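Local coordinates for protein acetyltransferase, GNAT family (PDB 2Q7B) that probably transfers an acetyl group to an amine as a GNAT-type N-acetyltransferase, at residues M20-Y25 and Q72-L77; F148-G153 and R174-L179. All coordinates share one frame; numbering follows the deposited sequence.

Contact 1 and contact 2 reach the same mixed sheet in different ways, the first strand to strand, the second helix to strand. Contact 1 pairs strand 20-24, one of the two outermost strands within this chain, with strand 72-78 by backbone bonds. Contact 2 lies on the other side of the chain's centre, where the end of helix 143-150 is tied to strand 173-179 by two side-chain bonds. Their centres are 22 Å apart and their nearest atoms about 11 Å, so they do not touch. Helix 114-128 bridges the interval: it meets Ile22 and Trp74 of contact 1, and Gln152 and Lys178 of contact 2.

Contact 1: M20-Y25 and Q72-L77; sequences MEIKEY and QFWIAL
The carboxylate of Glu24 lies stacked on the amide of Gln72, their planes 13° apart, with OE1 of Glu24 3.6 Å from NE2 of Gln72, a contact rather than a hydrogen bond. A bend at chi2 (48°) turns the Gln72 amide back along its own strand, where OE1 accepts the N-H of Phe73 and a second bond from Gln67. The CG of Gln72 also sits over one face of the Trp74 indole, offset toward its rim. Glu24 CG approaches that indole obliquely, 3.8 Å from NE1. At the edge of the Tyr25 ring, near its plane, is CG2 of Ile75, while Tyr25 CB meets Phe73 CD1.

The two backbones run antiparallel. Glu21 with Leu77 and Lys23 with Ile75 are hydrogen-bonded pairs; the Leu77 N to Glu21 O bond, 2.7 Å, is nearly straight at 174°. Tyr25 N adds a fifth bond, to Phe73 O. Leu77 CD1 packs against the extended Lys23 chain, 3.6 Å from CE, on the face covered by helix 29-46. On the reverse face, beneath helix 114-128, Ile22 CG1 rests on Ala76 CB. Such pairing of the first strand with the second, antiparallel and with helices on both faces, is characteristic of the N-terminal half of the GNAT fold.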
loop_
_atom_site.group_PDB
_atom_site.type_symbol
_atom_site.label_atom_id
_atom_site.label_comp_id
_atom_site.label_asym_id
_atom_site.label_seq_id
_atom_site.Cartn_x
_atom_site.Cartn_y
_atom_site.Cartn_z
HETATM N N MSE A 20 -12.336 18.096 -10.782
HETATM C CA MSE A 20 -10.989 17.893 -10.322
HETATM C C MSE A 20 -10.646 18.900 -9.240
HETATM O O MSE A 20 -11.064 20.052 -9.313
HETATM C CB MSE A 20 -10.110 18.060 -11.552
HETATM C CG MSE A 20 -8.798 17.398 -11.509
HETATM SE SE MSE A 20 -8.426 16.643 -13.271
HETATM C CE MSE A 20 -6.919 15.806 -12.687
ATOM N N GLU A 21 -9.902 18.453 -8.232
ATOM C CA GLU A 21 -9.481 19.322 -7.139
ATOM C C GLU A 21 -8.187 18.822 -6.532
ATOM O O GLU A 21 -7.907 17.639 -6.593
ATOM C CB GLU A 21 -10.544 19.441 -6.054
ATOM C CG GLU A 21 -11.043 18.138 -5.460
ATOM C CD GLU A 21 -11.912 18.341 -4.196
ATOM O OE1 GLU A 21 -12.031 19.496 -3.695
ATOM O OE2 GLU A 21 -12.456 17.318 -3.694
ATOM N N ILE A 22 -7.384 19.735 -6.000
ATOM C CA ILE A 22 -6.161 19.386 -5.301
ATOM C C ILE A 22 -6.387 19.820 -3.879
ATOM O O ILE A 22 -6.824 20.936 -3.640
ATOM C CB ILE A 22 -4.929 20.122 -5.850
ATOM C CG1 ILE A 22 -4.595 19.598 -7.252
ATOM C CG2 ILE A 22 -3.730 19.962 -4.895
ATOM C CD1 ILE A 22 -3.611 20.466 -7.996
ATOM N N LYS A 23 -6.109 18.943 -2.924
ATOM C CA LYS A 23 -6.268 19.319 -1.538
ATOM C C LYS A 23 -5.300 18.647 -0.605
ATOM O O LYS A 23 -4.658 17.680 -0.962
ATOM C CB LYS A 23 -7.719 19.125 -1.104
ATOM C CG LYS A 23 -8.274 17.730 -1.082
ATOM C CD LYS A 23 -9.789 17.866 -0.850
ATOM C CE LYS A 23 -10.446 16.605 -0.318
ATOM N NZ LYS A 23 -11.923 16.797 -0.170
ATOM N N GLU A 24 -5.175 19.211 0.596
ATOM C CA GLU A 24 -4.291 18.667 1.612
ATOM C C GLU A 24 -4.806 17.299 2.035
ATOM O O GLU A 24 -6.015 17.105 2.148
ATOM C CB GLU A 24 -4.209 19.614 2.809
ATOM C CG GLU A 24 -3.494 20.913 2.465
ATOM C CD GLU A 24 -3.636 21.993 3.522
ATOM O OE1 GLU A 24 -4.055 21.689 4.668
ATOM O OE2 GLU A 24 -3.315 23.157 3.187
ATOM N N TYR A 25 -3.896 16.350 2.233
ATOM C CA TYR A 25 -4.281 15.003 2.641
ATOM C C TYR A 25 -4.982 15.019 4.022
ATOM O O TYR A 25 -4.654 15.827 4.884
ATOM C CB TYR A 25 -3.062 14.054 2.653
ATOM C CG TYR A 25 -3.420 12.649 3.101
ATOM C CD1 TYR A 25 -3.891 11.705 2.189
ATOM C CD2 TYR A 25 -3.330 12.275 4.445
ATOM C CE1 TYR A 25 -4.269 10.424 2.596
ATOM C CE2 TYR A 25 -3.689 10.980 4.857
ATOM C CZ TYR A 25 -4.169 10.066 3.918
ATOM O OH TYR A 25 -4.556 8.791 4.311
ATOM N N GLN A 72 3.843 19.388 4.216
ATOM C CA GLN A 72 2.500 19.229 3.735
ATOM C C GLN A 72 2.485 18.109 2.704
ATOM O O GLN A 72 3.537 17.685 2.208
ATOM C CB GLN A 72 1.978 20.588 3.220
ATOM C CG GLN A 72 0.493 20.661 2.939
ATOM C CD GLN A 72 -0.337 20.109 4.064
ATOM O OE1 GLN A 72 -0.716 18.936 4.039
ATOM N NE2 GLN A 72 -0.575 20.914 5.074
ATOM N N PHE A 73 1.296 17.569 2.464
ATOM C CA PHE A 73 1.093 16.492 1.514
ATOM C C PHE A 73 -0.220 16.782 0.803
ATOM O O PHE A 73 -1.247 16.932 1.450
ATOM C CB PHE A 73 1.047 15.128 2.215
ATOM C CG PHE A 73 1.269 13.952 1.285
ATOM C CD1 PHE A 73 0.311 13.583 0.348
ATOM C CD2 PHE A 73 2.435 13.204 1.357
ATOM C CE1 PHE A 73 0.533 12.506 -0.514
ATOM C CE2 PHE A 73 2.652 12.138 0.520
ATOM C CZ PHE A 73 1.702 11.795 -0.433
ATOM N N TRP A 74 -0.182 16.867 -0.530
ATOM C CA TRP A 74 -1.382 17.135 -1.309
ATOM C C TRP A 74 -1.769 15.974 -2.207
ATOM O O TRP A 74 -0.922 15.285 -2.762
ATOM C CB TRP A 74 -1.205 18.358 -2.214
ATOM C CG TRP A 74 -0.930 19.662 -1.503
ATOM C CD1 TRP A 74 -1.846 20.590 -1.109
ATOM C CD2 TRP A 74 0.354 20.176 -1.114
ATOM N NE1 TRP A 74 -1.220 21.648 -0.514
ATOM C CE2 TRP A 74 0.129 21.427 -0.504
ATOM C CE3 TRP A 74 1.674 19.702 -1.231
ATOM C CZ2 TRP A 74 1.169 22.215 -0.007
ATOM C CZ3 TRP A 74 2.701 20.481 -0.757
ATOM C CH2 TRP A 74 2.444 21.730 -0.143
ATOM N N ILE A 75 -3.069 15.809 -2.380
ATOM C CA ILE A 75 -3.589 14.839 -3.326
ATOM C C ILE A 75 -4.488 15.538 -4.362
ATOM O O ILE A 75 -5.237 16.456 -4.035
ATOM C CB ILE A 75 -4.358 13.661 -2.643
ATOM C CG1 ILE A 75 -5.451 14.204 -1.696
ATOM C CG2 ILE A 75 -3.379 12.712 -1.943
ATOM C CD1 ILE A 75 -6.308 13.134 -1.047
ATOM N N ALA A 76 -4.373 15.104 -5.618
ATOM C CA ALA A 76 -5.255 15.560 -6.683
ATOM C C ALA A 76 -6.328 14.511 -6.801
ATOM O O ALA A 76 -6.029 13.310 -6.888
ATOM C CB ALA A 76 -4.527 15.682 -7.997
ATOM N N LEU A 77 -7.572 14.960 -6.847
ATOM C CA LEU A 77 -8.713 14.079 -6.954
ATOM C C LEU A 77 -9.514 14.364 -8.218
ATOM O O LEU A 77 -9.784 15.518 -8.521
ATOM C CB LEU A 77 -9.616 14.301 -5.749
ATOM C CG LEU A 77 -8.965 14.070 -4.386
ATOM C CD1 LEU A 77 -9.710 14.770 -3.297
ATOM C CD2 LEU A 77 -8.884 12.600 -4.107
#

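Contact 2: F148-G153 and R174-L179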
loop_
_atom_site.group_PDB
_atom_site.type_symbol
_atom_site.label_atom_id
_atom_site.label_comp_id
_atom_site.label_asym_id
_atom_site.label_seq_id
_atom_site.Cartn_x
_atom_site.Cartn_y
_atom_site.Cartn_z
ATOM N N PHE A 148 10.471 18.239 -17.504
ATOM C CA PHE A 148 9.397 18.839 -16.717
ATOM C C PHE A 148 9.988 19.711 -15.592
ATOM O O PHE A 148 9.600 20.869 -15.467
ATOM C CB PHE A 148 8.425 17.773 -16.139
ATOM C CG PHE A 148 7.398 18.353 -15.202
ATOM C CD1 PHE A 148 6.216 18.877 -15.691
ATOM C CD2 PHE A 148 7.642 18.435 -13.840
ATOM C CE1 PHE A 148 5.287 19.453 -14.834
ATOM C CE2 PHE A 148 6.721 19.023 -12.997
ATOM C CZ PHE A 148 5.543 19.527 -13.500
ATOM N N TYR A 149 10.923 19.168 -14.806
ATOM C CA TYR A 149 11.560 19.936 -13.711
ATOM C C TYR A 149 12.329 21.162 -14.188
ATOM O O TYR A 149 12.277 22.193 -13.546
ATOM C CB TYR A 149 12.489 19.077 -12.836
ATOM C CG TYR A 149 11.771 18.014 -12.029
ATOM C CD1 TYR A 149 10.798 18.355 -11.103
ATOM C CD2 TYR A 149 12.086 16.674 -12.186
ATOM C CE1 TYR A 149 10.140 17.387 -10.384
ATOM C CE2 TYR A 149 11.433 15.699 -11.488
ATOM C CZ TYR A 149 10.463 16.052 -10.585
ATOM O OH TYR A 149 9.844 15.049 -9.869
ATOM N N GLU A 150 13.030 21.046 -15.300
ATOM C CA GLU A 150 13.786 22.171 -15.855
ATOM C C GLU A 150 12.865 23.313 -16.306
ATOM O O GLU A 150 13.216 24.498 -16.167
ATOM C CB GLU A 150 14.703 21.680 -16.977
ATOM C CG GLU A 150 15.851 20.828 -16.428
ATOM C CD GLU A 150 16.539 19.969 -17.470
ATOM O OE1 GLU A 150 16.309 20.159 -18.689
ATOM O OE2 GLU A 150 17.318 19.089 -17.049
ATOM N N ASN A 151 11.684 22.938 -16.822
ATOM C CA ASN A 151 10.629 23.892 -17.208
ATOM C C ASN A 151 9.932 24.531 -15.996
ATOM O O ASN A 151 9.197 25.494 -16.163
ATOM C CB ASN A 151 9.566 23.241 -18.112
ATOM C CG ASN A 151 10.043 23.027 -19.537
ATOM O OD1 ASN A 151 9.949 21.919 -20.062
ATOM N ND2 ASN A 151 10.547 24.085 -20.174
ATOM N N GLN A 152 10.125 23.989 -14.791
ATOM C CA GLN A 152 9.595 24.617 -13.585
ATOM C C GLN A 152 10.717 25.419 -12.932
ATOM O O GLN A 152 10.559 25.869 -11.806
ATOM C CB GLN A 152 9.046 23.591 -12.584
ATOM C CG GLN A 152 8.106 22.497 -13.137
ATOM C CD GLN A 152 7.054 23.026 -14.102
ATOM O OE1 GLN A 152 6.414 24.052 -13.849
ATOM N NE2 GLN A 152 6.866 22.317 -15.221
ATOM N N GLY A 153 11.850 25.576 -13.632
ATOM C CA GLY A 153 12.991 26.334 -13.138
ATOM C C GLY A 153 14.028 25.626 -12.277
ATOM O O GLY A 153 14.841 26.309 -11.658
ATOM N N ARG A 174 19.236 11.668 -10.093
ATOM C CA ARG A 174 19.814 13.006 -10.224
ATOM C C ARG A 174 19.203 13.897 -9.182
ATOM O O ARG A 174 18.013 13.752 -8.880
ATOM C CB ARG A 174 19.416 13.656 -11.541
ATOM C CG ARG A 174 19.838 12.947 -12.744
ATOM C CD ARG A 174 19.577 13.817 -13.937
ATOM N NE ARG A 174 19.987 13.140 -15.154
ATOM C CZ ARG A 174 19.962 13.696 -16.357
ATOM N NH1 ARG A 174 19.531 14.943 -16.519
ATOM N NH2 ARG A 174 20.358 12.991 -17.409
ATOM N N ILE A 175 20.000 14.833 -8.666
ATOM C CA ILE A 175 19.528 15.807 -7.699
ATOM C C ILE A 175 19.342 17.150 -8.426
ATOM O O ILE A 175 20.215 17.588 -9.180
ATOM C CB ILE A 175 20.465 15.915 -6.441
ATOM C CG1 ILE A 175 20.304 14.709 -5.515
ATOM C CG2 ILE A 175 20.066 17.087 -5.547
ATOM C CD1 ILE A 175 20.630 13.387 -6.085
ATOM N N TYR A 176 18.182 17.766 -8.200
ATOM C CA TYR A 176 17.793 19.067 -8.766
ATOM C C TYR A 176 17.503 20.092 -7.650
ATOM O O TYR A 176 17.062 19.720 -6.557
ATOM C CB TYR A 176 16.538 18.911 -9.641
ATOM C CG TYR A 176 16.807 18.401 -11.034
ATOM C CD1 TYR A 176 17.200 19.269 -12.029
ATOM C CD2 TYR A 176 16.656 17.059 -11.355
ATOM C CE1 TYR A 176 17.459 18.829 -13.307
ATOM C CE2 TYR A 176 16.914 16.602 -12.635
ATOM C CZ TYR A 176 17.319 17.499 -13.609
ATOM O OH TYR A 176 17.576 17.082 -14.893
ATOM N N VAL A 177 17.737 21.369 -7.939
ATOM C CA VAL A 177 17.515 22.445 -6.967
ATOM C C VAL A 177 16.878 23.680 -7.619
ATOM O O VAL A 177 17.146 23.985 -8.784
ATOM C CB VAL A 177 18.840 22.846 -6.253
ATOM C CG1 VAL A 177 19.869 23.396 -7.248
ATOM C CG2 VAL A 177 18.579 23.850 -5.140
ATOM N N LYS A 178 16.029 24.371 -6.860
ATOM C CA LYS A 178 15.366 25.596 -7.313
ATOM C C LYS A 178 15.451 26.617 -6.178
ATOM O O LYS A 178 14.920 26.385 -5.088
ATOM C CB LYS A 178 13.902 25.325 -7.667
ATOM C CG LYS A 178 13.101 26.547 -8.157
ATOM C CD LYS A 178 11.634 26.156 -8.382
ATOM C CE LYS A 178 10.710 27.334 -8.680
ATOM N NZ LYS A 178 11.012 27.960 -9.996
ATOM N N LEU A 179 16.124 27.737 -6.432
ATOM C CA LEU A 179 16.249 28.820 -5.442
ATOM C C LEU A 179 15.077 29.781 -5.623
ATOM O O LEU A 179 14.807 30.214 -6.748
ATOM C CB LEU A 179 17.584 29.569 -5.590
ATOM C CG LEU A 179 18.857 28.720 -5.462
ATOM C CD1 LEU A 179 20.109 29.574 -5.490
ATOM C CD2 LEU A 179 18.842 27.896 -4.184
#
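From Glu150 a type I turn runs to Gly153 and brings Gly153 CA to 6.3 Å from Lys178 CA on the extended strand 174-179. Two side-chain hydrogen bonds join the segments. The hydroxyl of Tyr176 donates to OE2 of Glu150 over 3.0 Å, reaching the carboxylate on its anti side and 24° out of its plane. That oxygen lies at the edge of the phenol ring, near its plane, with the two flat groups inclined by 52°. Arg174 NH1 gives the same hydroxyl a weak bond, so the phenol oxygen is engaged by both neighbours, and the nearby guanidinium would be expected to steady the negative charge of Glu150.

Further along the strand, Lys178 starts with CG anti to the backbone N and runs extended until chi4, where a turn to 67° brings NZ to Gln152 O at 2.8 Å. Its CD and CE pass alongside the same carbonyl, and the aliphatic chain also meets Phe119 and Met123 of helix 114-128. Gln152 itself folds back, NE2 bonding to Phe148 O and lying over one face of the Phe148 ring.

Gly153, with its positive phi, is the C-prime residue of a Schellman motif: Gly153 N bonds to Glu150 O, and Phe154 N to Tyr149 O. The chain then enters strand 155-157, which pairs with 173-179. In GNAT proteins the C-terminal part is likewise built from a helix packed on the sheet and leading into its last strands.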